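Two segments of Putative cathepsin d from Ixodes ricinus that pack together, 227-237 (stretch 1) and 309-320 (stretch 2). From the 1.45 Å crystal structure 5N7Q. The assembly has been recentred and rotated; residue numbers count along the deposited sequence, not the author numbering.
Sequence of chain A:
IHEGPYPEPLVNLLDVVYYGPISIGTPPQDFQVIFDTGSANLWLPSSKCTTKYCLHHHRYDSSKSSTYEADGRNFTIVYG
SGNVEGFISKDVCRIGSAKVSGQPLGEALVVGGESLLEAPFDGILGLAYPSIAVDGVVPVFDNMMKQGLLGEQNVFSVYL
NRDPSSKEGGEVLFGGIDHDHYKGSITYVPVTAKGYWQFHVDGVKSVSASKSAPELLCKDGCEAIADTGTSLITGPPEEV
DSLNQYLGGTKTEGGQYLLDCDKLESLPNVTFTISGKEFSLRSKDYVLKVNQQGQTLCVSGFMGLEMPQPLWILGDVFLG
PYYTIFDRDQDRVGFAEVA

Stretch 1 (227-237) DTGTSLITGPP
Stretch 2, residues 309-320: QPLWILGDVFLG

Residues 227-237 and 309-320 bury 865 Å² between them, and Ile233, Ile313 and Pro236 contribute most to the contact. Strand 233-235 runs antiparallel to the strand that carries Ile313 and ends at Leu314 (173° between their directions, 4.5 Å at closest approach), pairing Ile233 with Leu314 and Thr234 with Ile313, each with CA atoms 4.9 Å apart.

Ile233 (phi/psi -107/129; chi1 m, chi2 t) shares a sheet face with Leu314. Its CG2 lies 3.9 Å from Trp312 CE3, at the ring edge, and 4.1 Å from Leu314 CD2, while its CD1 reaches the following helix, 3.8 Å from Val317 CG1. One extended side chain thus touches both strand and helix.

Ile313 (-99/116; m, t) lies on the other face with Thr234 (chi1 p). Its backbone closes the hydrogen-bonded pair: Thr234 N donates to Ile313 O and Ile313 N to Thr234 O, both at 2.9 Å. A weak bond also joins Ile313 N to Thr234 OG1 (3.3 Å), and a water bridges Thr234 OG1 and Leu311 O. Ile313 CG2 packs 3.5 Å from Asp227 CB, whose backbone N donates to Leu314 O (2.9 Å, nearly linear at 177°).

Beyond the strand, Pro236 (-52/128, C-gamma exo) sets CD 3.6 Å from the centroid of the Trp312 five-membered ring (chi1 m, chi2 75°). Gly235 CA covers the six-membered ring at 4.0 Å from its centroid; a CB there would clash with Trp312 CE3.

At the other end, Gly315 (-94/-157) is at the N-cap position of the helix that begins at Asp316. Its CA lies 3.2 Å from Thr230 O, and a CB would clash with Thr230 O and Leu232 O. Asp227 to Thr230 form a type I turn, after which Asp316 N donates to Thr230 O (2.8 Å) and Val317 N to Ser231 O (3.1 Å), tying the first turn of the helix to the loop.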

ATOM      1  N   ASP A 227       1.484  -0.080   5.029  1.00  7.08           N
ATOM      2  CA  ASP A 227       0.501   0.240   3.977  1.00  7.41           C
ATOM      3  C   ASP A 227       1.117   0.237   2.591  1.00  7.46           C
ATOM      4  O   ASP A 227       1.731   1.214   2.173  1.00  7.62           O
ATOM      5  CB  ASP A 227      -0.157   1.581   4.229  1.00  7.79           C
ATOM      6  CG  ASP A 227      -1.253   1.869   3.256  1.00  8.37           C
ATOM      7  OD1 ASP A 227      -1.586   0.997   2.424  1.00  9.39           O
ATOM      8  OD2 ASP A 227      -1.827   2.986   3.330  1.00  8.64           O
ATOM      9  N   THR A 228       0.908  -0.861   1.876  1.00  7.94           N
ATOM     10  CA  THR A 228       1.390  -0.986   0.504  1.00  8.54           C
ATOM     11  C   THR A 228       0.806   0.043  -0.472  1.00  8.99           C
ATOM     12  O   THR A 228       1.359   0.248  -1.547  1.00 10.34           O
ATOM     13  CB  THR A 228       1.083  -2.387  -0.037  1.00  8.51           C
ATOM     14  OG1 THR A 228      -0.317  -2.613   0.038  1.00  8.13           O
ATOM     15  CG2 THR A 228       1.787  -3.467   0.747  1.00  8.80           C
ATOM     16  N   GLY A 229      -0.333   0.637  -0.132  1.00  9.05           N
ATOM     17  CA  GLY A 229      -0.989   1.631  -0.972  1.00  8.83           C
ATOM     18  C   GLY A 229      -0.588   3.063  -0.677  1.00  9.00           C
ATOM     19  O   GLY A 229      -1.242   3.995  -1.195  1.00  9.91           O
ATOM     20  N   THR A 230       0.416   3.257   0.194  1.00  7.90           N
ATOM     21  CA  THR A 230       0.979   4.588   0.434  1.00  8.37           C
ATOM     22  C   THR A 230       2.373   4.602  -0.182  1.00  8.19           C
ATOM     23  O   THR A 230       3.149   3.661   0.019  1.00  8.51           O
ATOM     24  CB  THR A 230       0.974   4.921   1.937  1.00  8.73           C
ATOM     25  OG1 THR A 230      -0.395   5.206   2.284  1.00  9.61           O
ATOM     26  CG2 THR A 230       1.855   6.131   2.282  1.00  9.36           C
ATOM     27  N   SER A 231       2.711   5.674  -0.915  1.00  8.01           N
ATOM     28  CA  SER A 231       4.004   5.723  -1.585  1.00  8.30           C
ATOM     29  C   SER A 231       5.172   5.967  -0.626  1.00  8.14           C
ATOM     30  O   SER A 231       6.250   5.363  -0.735  1.00  7.62           O
ATOM     31  CB  SER A 231       4.017   6.869  -2.591  1.00  8.38           C
ATOM     32  OG  SER A 231       2.975   6.728  -3.547  1.00  8.97           O
ATOM     33  N   LEU A 232       4.984   6.925   0.271  1.00  8.67           N
ATOM     34  CA  LEU A 232       6.049   7.433   1.122  1.00  8.97           C
ATOM     35  C   LEU A 232       5.903   6.891   2.541  1.00  9.22           C
ATOM     36  O   LEU A 232       5.249   5.860   2.766  1.00  9.35           O
ATOM     37  CB  LEU A 232       6.071   8.977   1.072  1.00  9.33           C
ATOM     38  CG  LEU A 232       6.170   9.590  -0.314  1.00  9.52           C
ATOM     39  CD1 LEU A 232       6.281  11.108  -0.170  1.00 10.14           C
ATOM     40  CD2 LEU A 232       7.315   9.017  -1.142  1.00  9.62           C
ATOM     41  N   ILE A 233       6.567   7.534   3.489  1.00  8.76           N
ATOM     42  CA  ILE A 233       6.315   7.344   4.912  1.00  8.19           C
ATOM     43  C   ILE A 233       5.604   8.587   5.373  1.00  8.29           C
ATOM     44  O   ILE A 233       6.082   9.706   5.111  1.00  8.86           O
ATOM     45  CB  ILE A 233       7.603   7.077   5.699  1.00  8.06           C
ATOM     46  CG1 ILE A 233       8.180   5.722   5.292  1.00  8.01           C
ATOM     47  CG2 ILE A 233       7.371   7.189   7.216  1.00  8.14           C
ATOM     48  CD1 ILE A 233       9.542   5.422   5.821  1.00  8.21           C
ATOM     49  N   THR A 234       4.488   8.424   6.054  1.00  8.83           N
ATOM     50  CA  THR A 234       3.786   9.568   6.657  1.00  8.75           C
ATOM     51  C   THR A 234       3.989   9.505   8.142  1.00  9.23           C
ATOM     52  O   THR A 234       4.211   8.440   8.713  1.00  9.45           O
ATOM     53  CB  THR A 234       2.295   9.667   6.329  1.00  9.01           C
ATOM     54  OG1 THR A 234       1.542   8.744   7.134  1.00  9.57           O
ATOM     55  CG2 THR A 234       2.013   9.331   4.846  1.00  9.19           C
ATOM     56  N   GLY A 235       3.926  10.667   8.772  1.00  9.61           N
ATOM     57  CA  GLY A 235       3.969  10.746  10.219  1.00  9.77           C
ATOM     58  C   GLY A 235       3.244  11.946  10.783  1.00  9.90           C
ATOM     59  O   GLY A 235       2.797  12.810  10.036  1.00 10.96           O
ATOM     60  N   PRO A 236       3.161  12.016  12.119  1.00 10.53           N
ATOM     61  CA  PRO A 236       2.612  13.199  12.774  1.00 10.72           C
ATOM     62  C   PRO A 236       3.324  14.453  12.241  1.00 10.84           C
ATOM     63  O   PRO A 236       4.554  14.479  12.247  1.00 10.21           O
ATOM     64  CB  PRO A 236       2.952  12.956  14.257  1.00 11.17           C
ATOM     65  CG  PRO A 236       3.027  11.474  14.389  1.00 11.28           C
ATOM     66  CD  PRO A 236       3.668  11.034  13.101  1.00 10.86           C
ATOM     67  N   PRO A 237       2.572  15.462  11.783  1.00 11.22           N
ATOM     68  CA  PRO A 237       3.214  16.630  11.150  1.00 11.44           C
ATOM     69  C   PRO A 237       4.315  17.304  11.952  1.00 11.79           C
ATOM     70  O   PRO A 237       5.349  17.651  11.409  1.00 12.52           O
ATOM     71  CB  PRO A 237       2.048  17.575  10.901  1.00 11.73           C
ATOM     72  CG  PRO A 237       0.895  16.679  10.689  1.00 12.39           C
ATOM     73  CD  PRO A 237       1.112  15.483  11.582  1.00 11.49           C
ATOM     74  N   GLN A 309      -5.959   9.073  15.526  1.00 28.54           N
ATOM     75  CA  GLN A 309      -4.960   8.913  16.561  1.00 29.48           C
ATOM     76  C   GLN A 309      -3.628   8.907  15.816  1.00 25.92           C
ATOM     77  O   GLN A 309      -3.503   8.215  14.794  1.00 25.10           O
ATOM     78  CB  GLN A 309      -5.173   7.649  17.383  1.00 32.62           C
ATOM     79  CG  GLN A 309      -6.472   7.656  18.195  1.00 34.77           C
ATOM     80  CD  GLN A 309      -7.673   7.202  17.376  1.00 35.51           C
ATOM     81  OE1 GLN A 309      -7.568   6.276  16.568  1.00 37.69           O
ATOM     82  NE2 GLN A 309      -8.818   7.856  17.572  1.00 36.92           N
ATOM     83  N   PRO A 310      -2.649   9.687  16.310  1.00 24.05           N
ATOM     84  CA  PRO A 310      -1.381   9.873  15.623  1.00 21.09           C
ATOM     85  C   PRO A 310      -0.710   8.551  15.321  1.00 17.66           C
ATOM     86  O   PRO A 310      -0.633   7.667  16.179  1.00 16.19           O
ATOM     87  CB  PRO A 310      -0.530  10.680  16.601  1.00 23.57           C
ATOM     88  CG  PRO A 310      -1.463  11.242  17.605  1.00 25.27           C
ATOM     89  CD  PRO A 310      -2.690  10.402  17.605  1.00 25.07           C
ATOM     90  N   LEU A 311      -0.284   8.402  14.077  1.00 14.37           N
ATOM     91  CA  LEU A 311       0.510   7.252  13.719  1.00 14.21           C
ATOM     92  C   LEU A 311       1.319   7.527  12.481  1.00 12.59           C
ATOM     93  O   LEU A 311       1.151   8.544  11.797  1.00 13.40           O
ATOM     94  CB  LEU A 311      -0.321   5.961  13.583  1.00 16.04           C
ATOM     95  CG  LEU A 311      -1.425   5.944  12.526  1.00 15.94           C
ATOM     96  CD1 LEU A 311      -0.862   5.684  11.142  1.00 16.16           C
ATOM     97  CD2 LEU A 311      -2.485   4.892  12.804  1.00 17.01           C
ATOM     98  N   TRP A 312       2.284   6.657  12.280  1.00 10.59           N
ATOM     99  CA  TRP A 312       3.133   6.691  11.107  1.00 10.32           C
ATOM    100  C   TRP A 312       2.633   5.666  10.123  1.00 10.04           C
ATOM    101  O   TRP A 312       2.323   4.521  10.497  1.00 11.09           O
ATOM    102  CB  TRP A 312       4.575   6.321  11.476  1.00 10.81           C
ATOM    103  CG  TRP A 312       5.252   7.312  12.407  1.00 11.17           C
ATOM    104  CD1 TRP A 312       5.038   7.458  13.747  1.00 11.65           C
ATOM    105  CD2 TRP A 312       6.276   8.267  12.061  1.00 11.19           C
ATOM    106  NE1 TRP A 312       5.862   8.436  14.262  1.00 12.23           N
ATOM    107  CE2 TRP A 312       6.626   8.955  13.249  1.00 11.55           C
ATOM    108  CE3 TRP A 312       6.930   8.600  10.866  1.00 11.67           C
ATOM    109  CZ2 TRP A 312       7.590   9.971  13.267  1.00 12.20           C
ATOM    110  CZ3 TRP A 312       7.887   9.604  10.893  1.00 12.56           C
ATOM    111  CH2 TRP A 312       8.215  10.263  12.091  1.00 12.29           C
ATOM    112  N   ILE A 313       2.525   6.055   8.865  1.00  9.14           N
ATOM    113  CA  ILE A 313       2.222   5.082   7.813  1.00  8.81           C
ATOM    114  C   ILE A 313       3.533   4.705   7.128  1.00  8.28           C
ATOM    115  O   ILE A 313       4.200   5.573   6.518  1.00  8.49           O
ATOM    116  CB  ILE A 313       1.229   5.609   6.767  1.00  9.36           C
ATOM    117  CG1 ILE A 313      -0.131   5.995   7.396  1.00  9.55           C
ATOM    118  CG2 ILE A 313       1.040   4.550   5.683  1.00  9.11           C
ATOM    119  CD1 ILE A 313      -1.121   6.630   6.423  1.00 10.14           C
ATOM    120  N   LEU A 314       3.907   3.446   7.252  1.00  7.75           N
ATOM    121  CA  LEU A 314       5.078   2.891   6.582  1.00  7.91           C
ATOM    122  C   LEU A 314       4.633   2.383   5.215  1.00  7.32           C
ATOM    123  O   LEU A 314       4.079   1.313   5.084  1.00  6.91           O
ATOM    124  CB  LEU A 314       5.704   1.797   7.445  1.00  8.53           C
ATOM    125  CG  LEU A 314       6.145   2.200   8.863  1.00  9.11           C
ATOM    126  CD1 LEU A 314       6.895   1.082   9.541  1.00  9.88           C
ATOM    127  CD2 LEU A 314       6.990   3.458   8.814  1.00  9.65           C
ATOM    128  N   GLY A 315       4.820   3.214   4.203  1.00  6.98           N
ATOM    129  CA  GLY A 315       4.472   2.911   2.825  1.00  7.12           C
ATOM    130  C   GLY A 315       5.650   2.342   2.064  1.00  6.88           C
ATOM    131  O   GLY A 315       6.565   1.769   2.662  1.00  7.08           O
ATOM    132  N   ASP A 316       5.600   2.477   0.731  1.00  6.95           N
ATOM    133  CA  ASP A 316       6.505   1.763  -0.160  1.00  7.51           C
ATOM    134  C   ASP A 316       7.976   2.120   0.082  1.00  7.64           C
ATOM    135  O   ASP A 316       8.866   1.303  -0.128  1.00  7.75           O
ATOM    136  CB  ASP A 316       6.151   2.011  -1.628  1.00  8.02           C
ATOM    137  CG  ASP A 316       4.717   1.642  -1.988  1.00  8.34           C
ATOM    138  OD1 ASP A 316       4.129   0.754  -1.297  1.00  8.37           O
ATOM    139  OD2 ASP A 316       4.178   2.229  -2.976  1.00  9.50           O
ATOM    140  N   VAL A 317       8.249   3.339   0.536  1.00  7.59           N
ATOM    141  CA  VAL A 317       9.632   3.700   0.913  1.00  7.77           C
ATOM    142  C   VAL A 317      10.240   2.708   1.915  1.00  7.81           C
ATOM    143  O   VAL A 317      11.422   2.359   1.820  1.00  7.35           O
ATOM    144  CB  VAL A 317       9.675   5.146   1.463  1.00  8.09           C
ATOM    145  CG1 VAL A 317      10.902   5.380   2.323  1.00  8.18           C
ATOM    146  CG2 VAL A 317       9.587   6.123   0.319  1.00  9.01           C
ATOM    147  N   PHE A 318       9.425   2.247   2.873  1.00  7.98           N
ATOM    148  CA  PHE A 318       9.839   1.244   3.875  1.00  8.19           C
ATOM    149  C   PHE A 318       9.661  -0.187   3.404  1.00  8.30           C
ATOM    150  O   PHE A 318      10.541  -1.043   3.620  1.00  7.47           O
ATOM    151  CB  PHE A 318       9.057   1.439   5.201  1.00  8.64           C
ATOM    152  CG  PHE A 318       9.604   0.677   6.364  1.00  8.72           C
ATOM    153  CD1 PHE A 318      10.634   1.202   7.128  1.00  9.06           C
ATOM    154  CD2 PHE A 318       9.110  -0.568   6.700  1.00  8.78           C
ATOM    155  CE1 PHE A 318      11.145   0.508   8.199  1.00  9.05           C
ATOM    156  CE2 PHE A 318       9.643  -1.278   7.762  1.00  8.91           C
ATOM    157  CZ  PHE A 318      10.630  -0.748   8.523  1.00  9.03           C
ATOM    158  N   LEU A 319       8.544  -0.453   2.738  1.00  8.17           N
ATOM    159  CA  LEU A 319       8.153  -1.822   2.411  1.00  8.17           C
ATOM    160  C   LEU A 319       8.913  -2.369   1.209  1.00  8.39           C
ATOM    161  O   LEU A 319       8.846  -3.561   0.931  1.00  9.84           O
ATOM    162  CB  LEU A 319       6.622  -1.862   2.161  1.00  7.97           C
ATOM    163  CG  LEU A 319       5.738  -1.436   3.341  1.00  8.18           C
ATOM    164  CD1 LEU A 319       4.288  -1.320   2.860  1.00  8.74           C
ATOM    165  CD2 LEU A 319       5.874  -2.384   4.507  1.00  8.82           C
ATOM    166  N   GLY A 320       9.653  -1.528   0.506  1.00  7.98           N
ATOM    167  CA  GLY A 320      10.615  -1.995  -0.501  1.00  8.19           C
ATOM    168  C   GLY A 320      11.867  -2.622   0.079  1.00  8.34           C
ATOM    169  O   GLY A 320      12.207  -3.770  -0.233  1.00  7.92           O
TER
HETATM  170  O   HOH W   1       1.653   1.232  -4.298  1.00 26.27           O
HETATM  171  O   HOH W   2       0.715   9.800   9.462  1.00 11.71           O